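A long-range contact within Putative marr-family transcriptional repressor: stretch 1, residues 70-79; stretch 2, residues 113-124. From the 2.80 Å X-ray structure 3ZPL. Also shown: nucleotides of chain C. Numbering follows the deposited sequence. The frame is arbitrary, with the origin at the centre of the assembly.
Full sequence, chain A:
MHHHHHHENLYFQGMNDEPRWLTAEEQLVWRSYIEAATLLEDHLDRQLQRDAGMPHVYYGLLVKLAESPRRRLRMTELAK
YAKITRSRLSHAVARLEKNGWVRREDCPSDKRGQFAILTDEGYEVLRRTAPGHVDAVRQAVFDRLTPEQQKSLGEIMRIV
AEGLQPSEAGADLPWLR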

# COMPACT_ATOMS: atom_id res chain seq x y z
N ARG A 70 -6.96 -26.02 -12.51
CA ARG A 70 -7.05 -26.95 -11.37
C ARG A 70 -6.97 -26.26 -10.00
O ARG A 70 -6.65 -26.89 -8.99
CB ARG A 70 -6.00 -28.05 -11.51
CG ARG A 70 -6.19 -28.92 -12.75
CD ARG A 70 -5.14 -30.01 -12.80
NE ARG A 70 -5.28 -30.91 -11.66
CZ ARG A 70 -4.38 -31.83 -11.30
NH1 ARG A 70 -3.25 -31.98 -12.00
NH2 ARG A 70 -4.61 -32.59 -10.24
N ARG A 71 -7.30 -24.96 -9.97
CA ARG A 71 -7.33 -24.15 -8.74
C ARG A 71 -6.03 -24.21 -7.94
O ARG A 71 -6.03 -24.12 -6.72
CB ARG A 71 -8.54 -24.55 -7.89
CG ARG A 71 -9.80 -23.80 -8.26
CD ARG A 71 -10.99 -24.55 -7.70
NE ARG A 71 -12.35 -24.08 -8.03
CZ ARG A 71 -13.44 -24.60 -7.49
NH1 ARG A 71 -13.33 -25.60 -6.60
NH2 ARG A 71 -14.64 -24.14 -7.81
N ARG A 72 -4.92 -24.36 -8.66
CA ARG A 72 -3.63 -24.54 -8.02
C ARG A 72 -2.57 -23.74 -8.74
O ARG A 72 -2.73 -23.37 -9.90
CB ARG A 72 -3.25 -26.02 -7.99
CG ARG A 72 -2.81 -26.59 -9.34
CD ARG A 72 -2.75 -28.11 -9.29
NE ARG A 72 -4.01 -28.62 -8.79
CZ ARG A 72 -4.14 -29.76 -8.09
NH1 ARG A 72 -3.09 -30.52 -7.81
NH2 ARG A 72 -5.36 -30.13 -7.67
N LEU A 73 -1.46 -23.53 -8.05
CA LEU A 73 -0.36 -22.75 -8.56
C LEU A 73 0.85 -23.06 -7.68
O LEU A 73 0.72 -23.22 -6.47
CB LEU A 73 -0.72 -21.26 -8.45
CG LEU A 73 -0.50 -20.32 -9.63
CD1 LEU A 73 -1.04 -20.87 -10.94
CD2 LEU A 73 -1.15 -18.98 -9.32
N ARG A 74 2.03 -23.16 -8.27
CA ARG A 74 3.24 -23.39 -7.46
C ARG A 74 3.61 -22.14 -6.71
O ARG A 74 3.37 -21.04 -7.19
CB ARG A 74 4.39 -23.88 -8.33
CG ARG A 74 4.24 -25.37 -8.59
CD ARG A 74 5.27 -25.87 -9.57
NE ARG A 74 6.63 -25.67 -9.10
CZ ARG A 74 7.60 -26.58 -9.11
NH1 ARG A 74 7.41 -27.82 -9.60
NH2 ARG A 74 8.80 -26.23 -8.64
N MET A 75 4.23 -22.32 -5.55
CA MET A 75 4.51 -21.22 -4.63
C MET A 75 5.12 -19.98 -5.30
O MET A 75 4.58 -18.88 -5.19
CB MET A 75 5.43 -21.68 -3.51
CG MET A 75 4.90 -22.86 -2.70
SD MET A 75 3.16 -22.70 -2.20
CE MET A 75 3.34 -21.57 -0.83
N THR A 76 6.26 -20.15 -5.98
CA THR A 76 6.95 -19.00 -6.54
C THR A 76 6.05 -18.31 -7.54
O THR A 76 6.02 -17.07 -7.60
CB THR A 76 8.29 -19.35 -7.20
OG1 THR A 76 9.13 -19.98 -6.23
CG2 THR A 76 9.00 -18.11 -7.72
N GLU A 77 5.31 -19.09 -8.33
CA GLU A 77 4.39 -18.50 -9.30
C GLU A 77 3.35 -17.64 -8.59
O GLU A 77 3.01 -16.54 -9.03
CB GLU A 77 3.68 -19.59 -10.10
CG GLU A 77 4.51 -20.24 -11.19
CD GLU A 77 3.93 -21.61 -11.61
OE1 GLU A 77 2.69 -21.82 -11.53
OE2 GLU A 77 4.73 -22.52 -11.96
N LEU A 78 2.84 -18.15 -7.49
CA LEU A 78 1.84 -17.44 -6.72
C LEU A 78 2.45 -16.14 -6.20
O LEU A 78 1.88 -15.08 -6.40
CB LEU A 78 1.33 -18.33 -5.59
CG LEU A 78 0.15 -17.83 -4.77
CD1 LEU A 78 -0.92 -17.18 -5.65
CD2 LEU A 78 -0.42 -18.97 -3.95
N ALA A 79 3.64 -16.22 -5.62
CA ALA A 79 4.35 -15.01 -5.18
C ALA A 79 4.55 -14.00 -6.31
O ALA A 79 4.34 -12.80 -6.09
CB ALA A 79 5.69 -15.38 -4.59
N GLY A 113 9.36 -28.67 -5.41
CA GLY A 113 8.25 -27.76 -5.56
C GLY A 113 7.07 -28.11 -4.69
O GLY A 113 6.91 -29.25 -4.24
N GLN A 114 6.24 -27.11 -4.46
CA GLN A 114 5.01 -27.29 -3.72
C GLN A 114 3.88 -26.55 -4.42
O GLN A 114 4.08 -25.46 -4.96
CB GLN A 114 5.23 -26.77 -2.32
CG GLN A 114 4.33 -27.36 -1.26
CD GLN A 114 5.02 -28.24 -0.24
OE1 GLN A 114 4.65 -29.39 -0.02
NE2 GLN A 114 5.96 -27.64 0.46
N PHE A 115 2.72 -27.18 -4.46
CA PHE A 115 1.53 -26.54 -5.02
C PHE A 115 0.69 -25.98 -3.89
O PHE A 115 0.61 -26.58 -2.82
CB PHE A 115 0.69 -27.54 -5.83
CG PHE A 115 1.15 -27.73 -7.24
CD1 PHE A 115 0.90 -26.74 -8.20
CD2 PHE A 115 1.79 -28.89 -7.64
CE1 PHE A 115 1.30 -26.92 -9.52
CE2 PHE A 115 2.19 -29.07 -8.95
CZ PHE A 115 1.95 -28.09 -9.89
N ALA A 116 0.09 -24.82 -4.13
CA ALA A 116 -0.95 -24.27 -3.27
C ALA A 116 -2.28 -24.47 -4.00
O ALA A 116 -2.46 -23.99 -5.11
CB ALA A 116 -0.70 -22.79 -3.02
N ILE A 117 -3.18 -25.20 -3.38
CA ILE A 117 -4.44 -25.56 -3.99
C ILE A 117 -5.57 -24.98 -3.14
O ILE A 117 -5.55 -25.09 -1.91
CB ILE A 117 -4.63 -27.09 -4.03
CG1 ILE A 117 -3.44 -27.75 -4.75
CG2 ILE A 117 -5.95 -27.43 -4.71
CD1 ILE A 117 -3.33 -29.24 -4.53
N LEU A 118 -6.53 -24.34 -3.81
CA LEU A 118 -7.70 -23.79 -3.15
C LEU A 118 -8.70 -24.89 -2.82
O LEU A 118 -9.13 -25.59 -3.72
CB LEU A 118 -8.36 -22.76 -4.08
CG LEU A 118 -9.68 -22.09 -3.66
CD1 LEU A 118 -9.49 -21.31 -2.37
CD2 LEU A 118 -10.16 -21.17 -4.78
N THR A 119 -9.06 -25.03 -1.55
CA THR A 119 -10.05 -26.03 -1.14
C THR A 119 -11.45 -25.64 -1.60
O THR A 119 -11.68 -24.52 -1.99
CB THR A 119 -10.12 -26.14 0.38
OG1 THR A 119 -10.50 -24.88 0.93
CG2 THR A 119 -8.78 -26.59 0.95
N ASP A 120 -12.39 -26.58 -1.53
CA ASP A 120 -13.80 -26.26 -1.77
C ASP A 120 -14.28 -25.14 -0.84
O ASP A 120 -14.84 -24.14 -1.30
CB ASP A 120 -14.70 -27.49 -1.55
CG ASP A 120 -14.59 -28.51 -2.68
OD1 ASP A 120 -14.24 -28.12 -3.83
OD2 ASP A 120 -14.88 -29.72 -2.41
N GLU A 121 -14.05 -25.28 0.45
CA GLU A 121 -14.49 -24.29 1.42
C GLU A 121 -13.91 -22.91 1.14
O GLU A 121 -14.58 -21.89 1.36
CB GLU A 121 -14.10 -24.72 2.82
CG GLU A 121 -15.05 -24.32 3.94
CD GLU A 121 -16.50 -24.69 3.69
OE1 GLU A 121 -17.08 -24.11 2.76
OE2 GLU A 121 -17.07 -25.53 4.41
N GLY A 122 -12.68 -22.88 0.63
CA GLY A 122 -12.03 -21.63 0.24
C GLY A 122 -12.79 -20.99 -0.89
O GLY A 122 -13.08 -19.80 -0.85
N TYR A 123 -13.11 -21.79 -1.90
CA TYR A 123 -13.95 -21.32 -2.99
C TYR A 123 -15.29 -20.79 -2.49
O TYR A 123 -15.84 -19.86 -3.08
CB TYR A 123 -14.20 -22.45 -3.99
CG TYR A 123 -14.74 -21.98 -5.31
CD1 TYR A 123 -13.89 -21.43 -6.27
CD2 TYR A 123 -16.09 -22.09 -5.63
CE1 TYR A 123 -14.37 -20.99 -7.50
CE2 TYR A 123 -16.59 -21.67 -6.86
CZ TYR A 123 -15.72 -21.11 -7.78
OH TYR A 123 -16.21 -20.70 -9.00
N GLU A 124 -15.84 -21.40 -1.44
CA GLU A 124 -17.12 -20.95 -0.90
C GLU A 124 -17.01 -19.60 -0.20
O GLU A 124 -17.98 -18.85 -0.18
CB GLU A 124 -17.75 -22.00 0.02
CG GLU A 124 -18.83 -22.83 -0.67
P DA C 5 8.09 -23.90 -5.26
OP1 DA C 5 7.03 -24.93 -5.41
OP2 DA C 5 7.95 -22.59 -5.93
O5' DA C 5 8.34 -23.74 -3.70
C5' DA C 5 8.58 -24.91 -2.92
C4' DA C 5 9.09 -24.55 -1.54
O4' DA C 5 10.35 -23.86 -1.60
C3' DA C 5 8.21 -23.64 -0.69
O3' DA C 5 7.30 -24.43 0.09
C2' DA C 5 9.22 -22.87 0.15
C1' DA C 5 10.56 -23.45 -0.28
N9 DA C 5 11.70 -22.53 -0.25
C8 DA C 5 11.98 -21.49 -1.09
N7 DA C 5 13.06 -20.82 -0.76
C5 DA C 5 13.52 -21.47 0.37
C6 DA C 5 14.63 -21.24 1.21
N6 DA C 5 15.51 -20.26 1.01
N1 DA C 5 14.80 -22.07 2.26
C2 DA C 5 13.91 -23.05 2.46
N3 DA C 5 12.83 -23.36 1.75
C4 DA C 5 12.69 -22.53 0.70
P DG C 4 13.27 -22.10 -8.96
OP1 DG C 4 12.43 -22.42 -10.15
OP2 DG C 4 13.52 -20.68 -8.57
O5' DG C 4 12.66 -22.85 -7.71
C5' DG C 4 12.30 -24.24 -7.79
C4' DG C 4 11.70 -24.66 -6.47
O4' DG C 4 12.75 -24.67 -5.47
C3' DG C 4 10.60 -23.73 -5.95
O3' DG C 4 9.45 -24.55 -5.74
C2' DG C 4 11.20 -23.10 -4.71
C1' DG C 4 12.28 -24.09 -4.28
N9 DG C 4 13.42 -23.49 -3.60
C8 DG C 4 14.10 -22.36 -3.97
N7 DG C 4 15.10 -22.08 -3.18
C5 DG C 4 15.09 -23.09 -2.23
C6 DG C 4 15.93 -23.31 -1.11
O6 DG C 4 16.89 -22.64 -0.73
N1 DG C 4 15.57 -24.47 -0.42
C2 DG C 4 14.53 -25.30 -0.76
N2 DG C 4 14.34 -26.35 0.04
N3 DG C 4 13.74 -25.10 -1.81
C4 DG C 4 14.08 -23.99 -2.49
P DT C 6 6.41 -23.74 1.26
OP1 DT C 6 5.23 -24.60 1.52
OP2 DT C 6 6.20 -22.31 0.92
O5' DT C 6 7.38 -23.81 2.52
C5' DT C 6 7.90 -25.06 2.97
C4' DT C 6 8.81 -24.84 4.15
O4' DT C 6 9.93 -23.99 3.79
C3' DT C 6 8.15 -24.17 5.35
O3' DT C 6 8.24 -25.09 6.44
C2' DT C 6 8.91 -22.87 5.54
C1' DT C 6 10.25 -23.16 4.87
N1 DT C 6 10.94 -21.97 4.34
C2 DT C 6 12.12 -21.56 4.92
O2 DT C 6 12.64 -22.14 5.86
N3 DT C 6 12.69 -20.44 4.35
C4 DT C 6 12.19 -19.71 3.29
O4 DT C 6 12.79 -18.72 2.90
C5 DT C 6 10.94 -20.19 2.74
C7 DT C 6 10.33 -19.46 1.58
C6 DT C 6 10.40 -21.28 3.28

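How does the contact begin at Arg70 and Arg71? Arg70 hardly touches the other stretch, but its O accepts a hydrogen bond from Arg72 NE (3.2 Å), bracing that side chain. Arg71 joins the backbones: Leu118 N donates to Arg71 O at 3.0 Å, nearly straight at 173°. Its extended side chain reaches past the strand to the helix that follows, where the guanidinium lies flat on the ring of Tyr123, with CZ 3.7 Å from the ring centroid, a cation-pi stack. Asp120 sits at the guanidinium edge, its OD1 forming a long salt bridge with Arg71 NH1 at 3.9 Å.

What holds the two strands together through Arg72 and Leu73? They run antiparallel, and Arg72 faces Ile117 in a non-hydrogen-bonded pair, with the CA atoms of Arg72 and Ile117 4.2 Å apart; Arg72 CA makes a CA-H...O contact with Ala116 O (3.2 Å). The side chains of Arg72 and Ile117 share one face of the sheet, and Ile117 CD1 lies over the Arg72 guanidinium, 3.5 Å from NH1. Leu73 pairs with Ala116 through two hydrogen bonds, Leu73 N to Ala116 O (3.1 Å) and Ala116 N to Leu73 O (2.9 Å).

Why does Phe115 matter to Arg74? Its ring is sandwiched between aliphatic parts of two arginines: Arg72 CD covers one face and Arg74 CG the opposite one, the latter 3.7 Å from the ring centroid in a CH-pi contact. Further out, Arg74 NH2 approaches Gly113 CA at 3.5 Å; a CB on this glycine would clash with Arg74 CZ.

How does the pairing pass into the helix and the DNA? Met75 N donates to Gln114 O at 3.2 Å, while Met75 SD packs 3.9 Å from Ala116 CB. Both stretches grip the phosphate of DA5: Thr76 N donates to its OP2 (3.0 Å) and Gln114 N to its OP1 (2.5 Å). Leu78 CD2 also packs 3.9 Å from Ala116 CB.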